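Local coordinates for protein MstE (Scytonema sp. PCC 10023, PDB 6SBF) that assembles complex isoprenoid scaffolds as a single-domain type II terpene cyclase, probably in the biosynthesis of merosterols, at residues 48-53 against 99-104; 103-108 against 153-158; 263-268 against 292-297; 271-276 against 356-361. The protein carries 1 engineered substitution. One frame throughout, in Å; residues are numbered along the deposited sequence.

How the contacts relate
The four contacts fall into two pairs within one helical chain, built as an alpha6-alpha6 barrel. Contacts 1 and 2 share Tyr103 and Ile104, have centres about 10 Å apart and meet through Trp99 O and Asp108 N, 3.0 Å apart; both lie at the surface, near a bound beta-mercaptoethanol that probably came from the crystallisation liquor. Contacts 3 and 4 are buried, also about 10 Å between centres, and share helix 265-275; Leu295 and Ile292 of contact 3 pack on Leu272 of contact 4. Contacts 2 and 4 lie on opposite sides of the chain's centre, about 32 Å apart centre to centre; segment 103-108 leads into the Asp-Xaa-Asp-Thr run that probably marks the acid site.

Contact 1 of 4, residues 48-53 against 99-104; sequences FNFPQA and WGYNYI
Phe48, Phe50 and Tyr101 bring the hairpin of strands 47-50 and 55-57, which reverses through a type II turn from Phe50 to Ala53, against the loop before helix 109-121. The central element is an offset edge-to-face aromatic pair: the Phe50 ring turns its edge to the face of Tyr101, with centroids 5.4 Å apart and planes at 71°. Phe50 CE2 lies 3.7 Å from Tyr101 CZ, and Phe50 CD2 comes to 3.4 Å from Tyr101 OH. Tyr101 CG is anti to its backbone N (chi1 171°), which starts the ring toward the strand. Phe48 approaches the rim of the same ring near its plane, its CB 4.1 Å from Tyr101 CE1, while its own ring leads away. Although Phe48 O is 3.3 Å from Tyr101 OH, the phenol's hydrogen bond goes instead to Ser55 O, on the returning strand of the hairpin. Farther along, Ala53 O touches Ile104 CD1 at 4.3 Å. Around this arrangement, Trp60 of helix 59-69 meets the Phe48 ring and also touches the Tyr101 side chain, Phe339 meets Phe50 edge to face, and Ile344 of strand 342-344 packs on Phe48 and Phe50.

Contact 2 of 4, residues 103-108 against 153-158; sequences YILCGD and ESIRAF. Engineered in segment 153-158: Phe158 (natural residue Tyr).
The loop holding Leu105 and Cys106 passes helix 152-158 in the opposite chain sense, with the CA atoms of Cys106 and Ser154 6.0 Å apart and those of Leu105 and Phe158 6.7 Å apart. Phe158, an engineered residue that replaces the natural tyrosine, is the residue most covered across the contact. Both methyls of Leu105 rest on one face of its ring. Leu105 CD1 stands 3.8 Å above the ring plane, over the centre, and Leu105 CD2 makes a CH-pi contact, 3.9 Å from the ring centroid and 29° off the normal; the two side chains cross at about a right angle. Leu105 CG sits off a staggered position (chi1 -108°), a torsion taken up where both methyls lie on the ring. Ile104 reaches the ring by its backbone, with Ile104 O 3.2 Å from Phe158 CE1, an oblique approach without a hydrogen bond. About one turn before Phe158, Ser154 and Ile155 receive Cys106, whose SG, set between its backbone N and carbonyl carbon (chi1 59°), lies 4.1 Å from Ile155 CD1. Cys106 CB meets Ser154 CB at 3.9 Å. With no hydrogen bond across it, the contact rests on apolar packing and ring contact. The loop ends at Asp108, the N-cap of helix 109-121, where its carboxylate bonds to Thr111 OG1. The Asp-Xaa-Asp-Thr run beginning at Asp108 recalls the DXDD acid motif of class II terpene cyclases, which places this packing probably at the margin of the active-site region.

Contact 3 of 4, residues 263-268 against 292-297; sequences GSTFAT and IGWLLE
Trp294 pushes the outer atoms of its six-membered ring, CZ2, CH2 and CZ3, against the start of helix 265-275, meeting Gly263, Thr265 and Thr268. Its CZ2 is 3.8 Å from Gly263 CA, so close that any CB on residue 263 would collide with it. The Thr265 and Trp294 side chains cross at about a right angle, with Thr265 CG2 4.0 Å from Trp294 CH2, and Thr268 OG1 lies 3.7 Å from Trp294 CZ3. Trp294 CG is anti to the backbone N (chi1 -177°), which starts the side chain toward the other helix. An alanine here would probably open a gap beside Gly263 and leave Thr265 CG2 and the Thr268 side chain without the indole packed on them. Next to the indole, Leu295 CG packs on Thr268 CG2 at 4.2 Å, and its CD2 touches Thr265 O. The sequence running from the end of helix 282-298 to Trp305 reads as a QW motif of the squalene-hopene cyclase family, and Trp305 NE1 fittingly bonds to Leu295 O, tying the loop back onto the helix. What fixes the threonines is the cap of the opposing helix. Ser264, at the N-cap, receives Ala267 N on its OG at 3.0 Å in a nearly straight bond of 170°. Its carbonyl O takes two donors from opposite faces of its plane, Thr268 N and Thr268 OG1, the hydroxyl at 2.7 Å. That same hydroxyl also bonds to Val255 N, which pins its rotation, while Thr265 OG1 turns to Ser308 OG and Val306 O, and Phe254 meets the Trp294 ring from the loop beyond.

Contact 4 of 4, residues 271-276 against 356-361; sequences CLRLLL and VVNSLV
Leu272 drives its CD2 methyl over Ser359, 3.7 Å from the OG, and touches Leu360 CD2 at 4.3 Å. Helices 271-275 and 356-361 run nearly side by side, their axes approaching to 9.1 Å with N-to-C directions 25° apart. The nearest CA atoms, those of Arg273 and Ser359, are 5.6 Å apart, and the small serine suits such an approach. Ser359 OG turns inward along its own helix and donates to Val356 O at 2.8 Å, an oxygen that also takes the backbone N-H of Leu360. Beside it, Arg273 packs its CG on Ser359 CB at 4.0 Å. The arginine chain then bends at chi3 (57°), turning NE out of the extended line, and its NH1 makes a weak bond, 2.8 Å and 128°, to Asn358 OD1, reached obliquely. The two side chains cross at about a right angle. This bond is secondary for both partners: Arg273 NH2 forms a salt bridge with Glu224 and Asn358 ND2 donates to Met68 O, so a buried charge and a buried amide link four parts of the chain. An alanine in place of Arg273 would probably leave the Glu224 carboxylate without its mate and Asn358 OD1 without this donor. Helix 282-298 covers Leu272 through Arg288, Ile292 and Leu295, helix 18-37 lies behind Val357 and Leu360, and helix 215-229 supplies Glu224, a layout consistent with neighbouring helices of an alpha6-alpha6 barrel.

Contact 1 of 4, residues 48-53 against 99-104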
loop_
_atom_site.group_PDB
_atom_site.type_symbol
_atom_site.label_atom_id
_atom_site.label_comp_id
_atom_site.label_asym_id
_atom_site.label_seq_id
_atom_site.Cartn_x
_atom_site.Cartn_y
_atom_site.Cartn_z
ATOM N N PHE A 48 10.651 0.334 -7.633
ATOM C CA PHE A 48 11.648 0.353 -6.557
ATOM C C PHE A 48 12.940 -0.283 -7.030
ATOM O O PHE A 48 12.948 -1.128 -7.927
ATOM C CB PHE A 48 11.147 -0.254 -5.251
ATOM C CG PHE A 48 9.922 0.432 -4.679
ATOM C CD1 PHE A 48 10.060 1.553 -3.873
ATOM C CD2 PHE A 48 8.640 -0.037 -4.965
ATOM C CE1 PHE A 48 8.927 2.196 -3.386
ATOM C CE2 PHE A 48 7.539 0.632 -4.459
ATOM C CZ PHE A 48 7.681 1.730 -3.651
ATOM N N ASN A 49 14.044 0.120 -6.401
ATOM C CA ASN A 49 15.352 -0.422 -6.812
ATOM C C ASN A 49 16.314 -0.379 -5.641
ATOM O O ASN A 49 16.446 0.713 -4.991
ATOM C CB ASN A 49 15.920 0.364 -7.994
ATOM C CG ASN A 49 17.102 -0.288 -8.668
ATOM O OD1 ASN A 49 17.457 -1.426 -8.406
ATOM N ND2 ASN A 49 17.751 0.495 -9.485
ATOM N N PHE A 50 16.964 -1.507 -5.412
ATOM C CA PHE A 50 18.119 -1.593 -4.492
ATOM C C PHE A 50 19.330 -1.848 -5.371
ATOM O O PHE A 50 19.712 -3.003 -5.594
ATOM C CB PHE A 50 17.919 -2.721 -3.502
ATOM C CG PHE A 50 16.804 -2.493 -2.532
ATOM C CD1 PHE A 50 17.014 -1.841 -1.346
ATOM C CD2 PHE A 50 15.520 -2.923 -2.825
ATOM C CE1 PHE A 50 15.962 -1.631 -0.458
ATOM C CE2 PHE A 50 14.470 -2.771 -1.931
ATOM C CZ PHE A 50 14.717 -2.106 -0.762
ATOM N N PRO A 51 19.947 -0.811 -5.939
ATOM C CA PRO A 51 21.029 -1.001 -6.902
ATOM C C PRO A 51 22.205 -1.792 -6.348
ATOM O O PRO A 51 22.609 -1.551 -5.214
ATOM C CB PRO A 51 21.414 0.395 -7.341
ATOM C CG PRO A 51 20.596 1.352 -6.595
ATOM C CD PRO A 51 19.626 0.591 -5.735
ATOM N N GLN A 52 22.671 -2.713 -7.191
ATOM C CA GLN A 52 23.877 -3.556 -6.974
ATOM C C GLN A 52 23.579 -4.436 -5.770
ATOM O O GLN A 52 24.470 -4.961 -5.197
ATOM C CB GLN A 52 25.157 -2.724 -6.851
ATOM C CG GLN A 52 25.374 -1.730 -7.978
ATOM C CD GLN A 52 26.815 -1.261 -7.981
ATOM O OE1 GLN A 52 27.424 -1.013 -6.936
ATOM N NE2 GLN A 52 27.384 -1.124 -9.169
ATOM N N ALA A 53 22.300 -4.649 -5.468
ATOM C CA ALA A 53 21.891 -5.489 -4.326
ATOM C C ALA A 53 20.667 -6.273 -4.780
ATOM O O ALA A 53 20.719 -7.094 -5.704
ATOM C CB ALA A 53 21.642 -4.629 -3.091
ATOM N N TRP A 99 5.084 -15.253 -2.047
ATOM C CA TRP A 99 5.694 -14.327 -2.973
ATOM C C TRP A 99 6.612 -13.360 -2.195
ATOM O O TRP A 99 6.449 -13.247 -0.980
ATOM C CB TRP A 99 4.620 -13.631 -3.767
ATOM C CG TRP A 99 3.860 -14.521 -4.705
ATOM C CD1 TRP A 99 4.230 -14.877 -5.950
ATOM C CD2 TRP A 99 2.580 -15.133 -4.453
ATOM N NE1 TRP A 99 3.271 -15.693 -6.529
ATOM C CE2 TRP A 99 2.239 -15.820 -5.627
ATOM C CE3 TRP A 99 1.692 -15.150 -3.398
ATOM C CZ2 TRP A 99 1.036 -16.490 -5.760
ATOM C CZ3 TRP A 99 0.485 -15.798 -3.542
ATOM C CH2 TRP A 99 0.174 -16.470 -4.702
ATOM N N GLY A 100 7.510 -12.676 -2.913
ATOM C CA GLY A 100 8.416 -11.715 -2.302
ATOM C C GLY A 100 8.617 -10.508 -3.169
ATOM O O GLY A 100 7.934 -10.299 -4.199
ATOM N N TYR A 101 9.564 -9.664 -2.800
ATOM C CA TYR A 101 9.787 -8.385 -3.490
ATOM C C TYR A 101 10.003 -8.658 -4.990
ATOM O O TYR A 101 9.460 -7.970 -5.823
ATOM C CB TYR A 101 11.015 -7.750 -2.854
ATOM C CG TYR A 101 11.587 -6.531 -3.508
ATOM C CD1 TYR A 101 11.009 -5.292 -3.387
ATOM C CD2 TYR A 101 12.762 -6.629 -4.262
ATOM C CE1 TYR A 101 11.551 -4.163 -3.965
ATOM C CE2 TYR A 101 13.277 -5.497 -4.866
ATOM C CZ TYR A 101 12.687 -4.268 -4.751
ATOM O OH TYR A 101 13.254 -3.164 -5.315
ATOM N N ASN A 102 10.851 -9.640 -5.263
ATOM C CA ASN A 102 11.143 -10.073 -6.639
ATOM C C ASN A 102 11.678 -11.513 -6.542
ATOM O O ASN A 102 11.681 -12.143 -5.478
ATOM C CB ASN A 102 12.118 -9.139 -7.392
ATOM C CG ASN A 102 13.485 -9.084 -6.751
ATOM O OD1 ASN A 102 13.856 -10.043 -6.065
ATOM N ND2 ASN A 102 14.196 -7.985 -7.051
ATOM N N TYR A 103 12.088 -12.093 -7.687
ATOM C CA TYR A 103 12.432 -13.522 -7.740
ATOM C C TYR A 103 13.501 -13.902 -6.722
ATOM O O TYR A 103 13.457 -14.989 -6.146
ATOM C CB TYR A 103 12.961 -13.894 -9.135
ATOM C CG TYR A 103 13.184 -15.364 -9.339
ATOM C CD1 TYR A 103 12.167 -16.178 -9.792
ATOM C CD2 TYR A 103 14.389 -15.957 -9.082
ATOM C CE1 TYR A 103 12.351 -17.533 -10.009
ATOM C CE2 TYR A 103 14.604 -17.319 -9.260
ATOM C CZ TYR A 103 13.557 -18.116 -9.698
ATOM O OH TYR A 103 13.770 -19.449 -9.838
ATOM N N ILE A 104 14.497 -13.022 -6.552
ATOM C CA ILE A 104 15.712 -13.421 -5.794
ATOM C C ILE A 104 15.481 -13.231 -4.290
ATOM O O ILE A 104 16.233 -13.785 -3.499
ATOM C CB ILE A 104 16.963 -12.693 -6.290
ATOM C CG1 ILE A 104 16.911 -11.187 -6.022
ATOM C CG2 ILE A 104 17.265 -13.027 -7.750
ATOM C CD1 ILE A 104 18.223 -10.514 -6.266
#

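Contact 2 of 4, residues 103-108 against 153-158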
loop_
_atom_site.group_PDB
_atom_site.type_symbol
_atom_site.label_atom_id
_atom_site.label_comp_id
_atom_site.label_asym_id
_atom_site.label_seq_id
_atom_site.Cartn_x
_atom_site.Cartn_y
_atom_site.Cartn_z
ATOM N N TYR A 103 12.088 -12.093 -7.687
ATOM C CA TYR A 103 12.432 -13.522 -7.740
ATOM C C TYR A 103 13.501 -13.902 -6.722
ATOM O O TYR A 103 13.457 -14.989 -6.146
ATOM C CB TYR A 103 12.961 -13.894 -9.135
ATOM C CG TYR A 103 13.184 -15.364 -9.339
ATOM C CD1 TYR A 103 12.167 -16.178 -9.792
ATOM C CD2 TYR A 103 14.389 -15.957 -9.082
ATOM C CE1 TYR A 103 12.351 -17.533 -10.009
ATOM C CE2 TYR A 103 14.604 -17.319 -9.260
ATOM C CZ TYR A 103 13.557 -18.116 -9.698
ATOM O OH TYR A 103 13.770 -19.449 -9.838
ATOM N N ILE A 104 14.497 -13.022 -6.552
ATOM C CA ILE A 104 15.712 -13.421 -5.794
ATOM C C ILE A 104 15.481 -13.231 -4.290
ATOM O O ILE A 104 16.233 -13.785 -3.499
ATOM C CB ILE A 104 16.963 -12.693 -6.290
ATOM C CG1 ILE A 104 16.911 -11.187 -6.022
ATOM C CG2 ILE A 104 17.265 -13.027 -7.750
ATOM C CD1 ILE A 104 18.223 -10.514 -6.266
ATOM N N LEU A 105 14.451 -12.501 -3.901
ATOM C CA LEU A 105 14.144 -12.349 -2.464
ATOM C C LEU A 105 13.396 -13.545 -1.911
ATOM O O LEU A 105 12.655 -14.262 -2.664
ATOM C CB LEU A 105 13.296 -11.109 -2.212
ATOM C CG LEU A 105 14.029 -9.962 -1.536
ATOM C CD1 LEU A 105 14.480 -10.361 -0.127
ATOM C CD2 LEU A 105 15.181 -9.434 -2.386
ATOM N N CYS A 106 13.531 -13.764 -0.616
ATOM C CA CYS A 106 12.711 -14.736 0.105
ATOM C C CYS A 106 11.264 -14.239 0.126
ATOM O O CYS A 106 10.961 -13.091 -0.184
ATOM C CB CYS A 106 13.227 -14.956 1.513
ATOM S SG CYS A 106 13.273 -13.449 2.518
ATOM N N GLY A 107 10.379 -15.156 0.477
ATOM C CA GLY A 107 8.981 -14.770 0.643
ATOM C C GLY A 107 8.795 -13.802 1.764
ATOM O O GLY A 107 9.620 -13.732 2.707
ATOM N N ASP A 108 7.723 -13.034 1.699
ATOM C CA ASP A 108 7.341 -12.152 2.822
ATOM C C ASP A 108 5.828 -12.041 2.881
ATOM O O ASP A 108 5.089 -12.238 1.887
ATOM C CB ASP A 108 8.023 -10.783 2.701
ATOM C CG ASP A 108 7.337 -9.893 1.695
ATOM O OD1 ASP A 108 6.356 -9.186 2.034
ATOM O OD2 ASP A 108 7.805 -9.863 0.505
ATOM N N GLU A 153 15.282 -16.576 9.559
ATOM C CA GLU A 153 16.327 -17.390 8.888
ATOM C C GLU A 153 16.199 -17.122 7.386
ATOM O O GLU A 153 17.253 -17.026 6.723
ATOM C CB GLU A 153 16.217 -18.851 9.335
ATOM C CG GLU A 153 16.656 -19.041 10.801
ATOM C CD GLU A 153 17.973 -18.404 11.279
ATOM O OE1 GLU A 153 17.967 -17.783 12.366
ATOM O OE2 GLU A 153 19.017 -18.542 10.592
ATOM N N SER A 154 14.994 -16.840 6.888
ATOM C CA SER A 154 14.772 -16.569 5.450
ATOM C C SER A 154 15.533 -15.317 5.028
ATOM O O SER A 154 16.210 -15.344 3.965
ATOM C CB SER A 154 13.331 -16.469 5.121
ATOM O OG SER A 154 12.714 -17.674 5.444
ATOM N N ILE A 155 15.353 -14.234 5.753
ATOM C CA ILE A 155 15.924 -12.915 5.359
ATOM C C ILE A 155 17.417 -12.903 5.711
ATOM O O ILE A 155 18.182 -12.330 4.955
ATOM C CB ILE A 155 15.094 -11.749 5.945
ATOM C CG1 ILE A 155 15.593 -10.401 5.382
ATOM C CG2 ILE A 155 15.034 -11.722 7.488
ATOM C CD1 ILE A 155 15.504 -10.267 3.892
ATOM N N ARG A 156 17.836 -13.549 6.785
ATOM C CA ARG A 156 19.282 -13.762 7.013
ATOM C C ARG A 156 19.946 -14.523 5.846
ATOM O O ARG A 156 21.115 -14.180 5.508
ATOM C CB ARG A 156 19.514 -14.503 8.329
ATOM C CG ARG A 156 19.478 -13.584 9.541
ATOM C CD ARG A 156 19.923 -14.331 10.798
ATOM N NE ARG A 156 19.689 -13.619 12.049
ATOM C CZ ARG A 156 20.393 -12.583 12.476
ATOM N NH1 ARG A 156 20.111 -12.017 13.641
ATOM N NH2 ARG A 156 21.365 -12.096 11.722
ATOM N N ALA A 157 19.308 -15.596 5.330
ATOM C CA ALA A 157 19.914 -16.460 4.277
ATOM C C ALA A 157 20.094 -15.603 3.026
ATOM O O ALA A 157 21.051 -15.741 2.343
ATOM C CB ALA A 157 19.075 -17.689 3.982
ATOM N N PHE A 158 19.150 -14.705 2.764
ATOM C CA PHE A 158 19.223 -13.793 1.602
ATOM C C PHE A 158 20.371 -12.787 1.794
ATOM O O PHE A 158 21.104 -12.575 0.791
ATOM C CB PHE A 158 17.899 -13.058 1.392
ATOM C CG PHE A 158 18.036 -12.097 0.247
ATOM C CD1 PHE A 158 17.999 -12.557 -1.056
ATOM C CD2 PHE A 158 18.264 -10.756 0.469
ATOM C CE1 PHE A 158 18.201 -11.688 -2.118
ATOM C CE2 PHE A 158 18.447 -9.877 -0.589
ATOM C CZ PHE A 158 18.435 -10.346 -1.884
#

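Contact 3 of 4, residues 263-268 against 292-297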
loop_
_atom_site.group_PDB
_atom_site.type_symbol
_atom_site.label_atom_id
_atom_site.label_comp_id
_atom_site.label_asym_id
_atom_site.label_seq_id
_atom_site.Cartn_x
_atom_site.Cartn_y
_atom_site.Cartn_z
ATOM N N GLY A 263 2.549 19.094 -0.657
ATOM C CA GLY A 263 1.640 17.955 -0.851
ATOM C C GLY A 263 2.314 16.719 -1.443
ATOM O O GLY A 263 2.996 16.782 -2.478
ATOM N N SER A 264 2.071 15.585 -0.792
ATOM C CA SER A 264 2.492 14.251 -1.234
ATOM C C SER A 264 1.332 13.578 -2.001
ATOM O O SER A 264 0.237 13.410 -1.411
ATOM C CB SER A 264 2.857 13.400 -0.080
ATOM O OG SER A 264 2.834 12.037 -0.437
ATOM N N THR A 265 1.535 13.195 -3.240
ATOM C CA THR A 265 0.502 12.497 -4.000
ATOM C C THR A 265 0.141 11.181 -3.339
ATOM O O THR A 265 -1.077 10.861 -3.240
ATOM C CB THR A 265 0.905 12.346 -5.459
ATOM O OG1 THR A 265 2.201 11.790 -5.519
ATOM C CG2 THR A 265 0.863 13.670 -6.204
ATOM N N PHE A 266 1.097 10.422 -2.861
ATOM C CA PHE A 266 0.865 9.121 -2.205
ATOM C C PHE A 266 0.092 9.284 -0.921
ATOM O O PHE A 266 -0.903 8.556 -0.674
ATOM C CB PHE A 266 2.193 8.384 -2.018
ATOM C CG PHE A 266 2.140 7.008 -1.426
ATOM C CD1 PHE A 266 1.711 5.932 -2.197
ATOM C CD2 PHE A 266 2.589 6.751 -0.150
ATOM C CE1 PHE A 266 1.738 4.650 -1.664
ATOM C CE2 PHE A 266 2.675 5.499 0.381
ATOM C CZ PHE A 266 2.239 4.434 -0.397
ATOM N N ALA A 267 0.531 10.178 -0.044
ATOM C CA ALA A 267 -0.109 10.336 1.265
ATOM C C ALA A 267 -1.519 10.891 1.015
ATOM O O ALA A 267 -2.429 10.555 1.780
ATOM C CB ALA A 267 0.717 11.226 2.178
ATOM N N THR A 268 -1.691 11.793 0.070
ATOM C CA THR A 268 -3.012 12.398 -0.206
ATOM C C THR A 268 -3.992 11.323 -0.726
ATOM O O THR A 268 -5.147 11.310 -0.288
ATOM C CB THR A 268 -2.918 13.578 -1.170
ATOM O OG1 THR A 268 -2.045 14.552 -0.586
ATOM C CG2 THR A 268 -4.237 14.210 -1.463
ATOM N N ILE A 292 -9.640 15.525 -4.331
ATOM C CA ILE A 292 -9.860 15.127 -5.752
ATOM C C ILE A 292 -9.345 16.264 -6.640
ATOM O O ILE A 292 -8.637 15.999 -7.650
ATOM C CB ILE A 292 -11.342 14.792 -6.011
ATOM C CG1 ILE A 292 -11.724 13.492 -5.320
ATOM C CG2 ILE A 292 -11.616 14.744 -7.504
ATOM C CD1 ILE A 292 -13.240 13.283 -5.245
ATOM N N GLY A 293 -9.749 17.503 -6.370
ATOM C CA GLY A 293 -9.339 18.596 -7.250
ATOM C C GLY A 293 -7.824 18.729 -7.310
ATOM O O GLY A 293 -7.247 18.943 -8.395
ATOM N N TRP A 294 -7.159 18.618 -6.170
ATOM C CA TRP A 294 -5.699 18.786 -6.147
ATOM C C TRP A 294 -5.036 17.632 -6.911
ATOM O O TRP A 294 -4.130 17.863 -7.725
ATOM C CB TRP A 294 -5.220 18.857 -4.704
ATOM C CG TRP A 294 -3.743 19.099 -4.628
ATOM C CD1 TRP A 294 -3.112 20.304 -4.713
ATOM C CD2 TRP A 294 -2.748 18.096 -4.396
ATOM N NE1 TRP A 294 -1.759 20.092 -4.572
ATOM C CE2 TRP A 294 -1.504 18.766 -4.339
ATOM C CE3 TRP A 294 -2.765 16.715 -4.189
ATOM C CZ2 TRP A 294 -0.313 18.083 -4.132
ATOM C CZ3 TRP A 294 -1.593 16.029 -3.966
ATOM C CH2 TRP A 294 -0.377 16.712 -3.924
ATOM N N LEU A 295 -5.534 16.408 -6.692
ATOM C CA LEU A 295 -4.923 15.270 -7.427
ATOM C C LEU A 295 -5.167 15.445 -8.948
ATOM O O LEU A 295 -4.244 15.172 -9.735
ATOM C CB LEU A 295 -5.513 13.950 -6.906
ATOM C CG LEU A 295 -5.048 13.566 -5.518
ATOM C CD1 LEU A 295 -5.898 12.420 -4.944
ATOM C CD2 LEU A 295 -3.595 13.157 -5.514
ATOM N N LEU A 296 -6.349 15.908 -9.353
ATOM C CA LEU A 296 -6.574 16.136 -10.785
ATOM C C LEU A 296 -5.547 17.148 -11.330
ATOM O O LEU A 296 -5.006 16.946 -12.420
ATOM C CB LEU A 296 -7.995 16.612 -11.089
ATOM C CG LEU A 296 -9.083 15.608 -10.781
ATOM C CD1 LEU A 296 -10.467 16.233 -10.968
ATOM C CD2 LEU A 296 -8.935 14.393 -11.641
ATOM N N GLU A 297 -5.303 18.222 -10.581
ATOM C CA GLU A 297 -4.360 19.281 -11.044
ATOM C C GLU A 297 -2.917 18.781 -11.107
ATOM O O GLU A 297 -2.191 19.262 -12.000
ATOM C CB GLU A 297 -4.482 20.566 -10.189
ATOM C CG GLU A 297 -3.549 21.709 -10.618
ATOM C CD GLU A 297 -3.996 23.069 -10.110
ATOM O OE1 GLU A 297 -3.485 24.086 -10.641
ATOM O OE2 GLU A 297 -4.846 23.107 -9.178
#

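Contact 4 of 4, residues 271-276 against 356-361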
loop_
_atom_site.group_PDB
_atom_site.type_symbol
_atom_site.label_atom_id
_atom_site.label_comp_id
_atom_site.label_asym_id
_atom_site.label_seq_id
_atom_site.Cartn_x
_atom_site.Cartn_y
_atom_site.Cartn_z
ATOM N N CYS A 271 -5.004 9.283 2.196
ATOM C CA CYS A 271 -5.924 10.045 3.051
ATOM C C CYS A 271 -7.316 10.091 2.408
ATOM O O CYS A 271 -8.326 10.030 3.142
ATOM C CB CYS A 271 -5.345 11.420 3.299
ATOM S SG CYS A 271 -6.138 12.330 4.612
ATOM N N LEU A 272 -7.386 10.232 1.109
ATOM C CA LEU A 272 -8.689 10.256 0.390
ATOM C C LEU A 272 -9.405 8.927 0.642
ATOM O O LEU A 272 -10.634 8.951 0.955
ATOM C CB LEU A 272 -8.445 10.581 -1.066
ATOM C CG LEU A 272 -9.665 10.546 -1.976
ATOM C CD1 LEU A 272 -10.762 11.442 -1.435
ATOM C CD2 LEU A 272 -9.286 10.910 -3.396
ATOM N N ARG A 273 -8.710 7.797 0.570
ATOM C CA ARG A 273 -9.356 6.511 0.848
ATOM C C ARG A 273 -9.868 6.499 2.310
ATOM O O ARG A 273 -10.994 6.027 2.544
ATOM C CB ARG A 273 -8.389 5.362 0.646
ATOM C CG ARG A 273 -8.260 5.012 -0.787
ATOM C CD ARG A 273 -7.443 3.752 -1.029
ATOM N NE ARG A 273 -7.847 2.484 -0.390
ATOM C CZ ARG A 273 -7.482 1.272 -0.835
ATOM N NH1 ARG A 273 -6.902 1.128 -2.009
ATOM N NH2 ARG A 273 -7.697 0.192 -0.100
ATOM N N LEU A 274 -9.072 6.964 3.245
ATOM C CA LEU A 274 -9.504 7.013 4.662
ATOM C C LEU A 274 -10.797 7.823 4.792
ATOM O O LEU A 274 -11.736 7.405 5.519
ATOM C CB LEU A 274 -8.381 7.609 5.491
ATOM C CG LEU A 274 -8.704 7.920 6.955
ATOM C CD1 LEU A 274 -9.143 6.740 7.763
ATOM C CD2 LEU A 274 -7.443 8.546 7.585
ATOM N N LEU A 275 -10.883 8.932 4.117
ATOM C CA LEU A 275 -12.026 9.870 4.245
ATOM C C LEU A 275 -13.312 9.285 3.612
ATOM O O LEU A 275 -14.381 9.787 3.897
ATOM C CB LEU A 275 -11.709 11.239 3.651
ATOM C CG LEU A 275 -10.617 12.039 4.384
ATOM C CD1 LEU A 275 -10.270 13.256 3.568
ATOM C CD2 LEU A 275 -11.032 12.387 5.788
ATOM N N LEU A 276 -13.212 8.228 2.804
ATOM C CA LEU A 276 -14.408 7.552 2.258
ATOM C C LEU A 276 -15.106 6.759 3.344
ATOM O O LEU A 276 -16.237 6.281 3.083
ATOM C CB LEU A 276 -13.996 6.651 1.120
ATOM C CG LEU A 276 -13.486 7.416 -0.104
ATOM C CD1 LEU A 276 -12.955 6.443 -1.097
ATOM C CD2 LEU A 276 -14.646 8.207 -0.734
ATOM N N VAL A 356 -3.025 6.469 -6.592
ATOM C CA VAL A 356 -3.846 7.643 -6.880
ATOM C C VAL A 356 -5.077 7.216 -7.676
ATOM O O VAL A 356 -6.218 7.636 -7.333
ATOM C CB VAL A 356 -3.084 8.781 -7.571
ATOM C CG1 VAL A 356 -4.026 9.897 -7.961
ATOM C CG2 VAL A 356 -1.898 9.240 -6.700
ATOM N N VAL A 357 -4.891 6.453 -8.741
ATOM C CA VAL A 357 -6.064 6.156 -9.606
ATOM C C VAL A 357 -7.076 5.342 -8.776
ATOM O O VAL A 357 -8.297 5.590 -8.878
ATOM C CB VAL A 357 -5.626 5.535 -10.936
ATOM C CG1 VAL A 357 -5.199 4.168 -10.692
ATOM C CG2 VAL A 357 -6.759 5.669 -11.922
ATOM N N ASN A 358 -6.636 4.435 -7.917
ATOM C CA ASN A 358 -7.572 3.690 -7.067
ATOM C C ASN A 358 -8.399 4.640 -6.189
ATOM O O ASN A 358 -9.629 4.511 -6.057
ATOM C CB ASN A 358 -6.820 2.657 -6.282
ATOM C CG ASN A 358 -7.648 2.019 -5.210
ATOM O OD1 ASN A 358 -7.832 2.602 -4.155
ATOM N ND2 ASN A 358 -8.101 0.799 -5.459
ATOM N N SER A 359 -7.723 5.606 -5.564
ATOM C CA SER A 359 -8.428 6.523 -4.631
ATOM C C SER A 359 -9.468 7.320 -5.423
ATOM O O SER A 359 -10.532 7.609 -4.885
ATOM C CB SER A 359 -7.437 7.396 -3.873
ATOM O OG SER A 359 -6.833 8.431 -4.686
ATOM N N LEU A 360 -9.150 7.738 -6.652
ATOM C CA LEU A 360 -10.064 8.579 -7.453
ATOM C C LEU A 360 -11.291 7.744 -7.909
ATOM O O LEU A 360 -12.402 8.254 -7.888
ATOM C CB LEU A 360 -9.336 9.158 -8.654
ATOM C CG LEU A 360 -8.253 10.183 -8.358
ATOM C CD1 LEU A 360 -7.582 10.617 -9.654
ATOM C CD2 LEU A 360 -8.827 11.378 -7.624
ATOM N N VAL A 361 -11.048 6.503 -8.299
ATOM C CA VAL A 361 -12.162 5.592 -8.646
ATOM C C VAL A 361 -13.098 5.419 -7.444
ATOM O O VAL A 361 -14.338 5.525 -7.586
ATOM C CB VAL A 361 -11.631 4.259 -9.179
ATOM C CG1 VAL A 361 -12.771 3.279 -9.403
ATOM C CG2 VAL A 361 -10.891 4.416 -10.484
#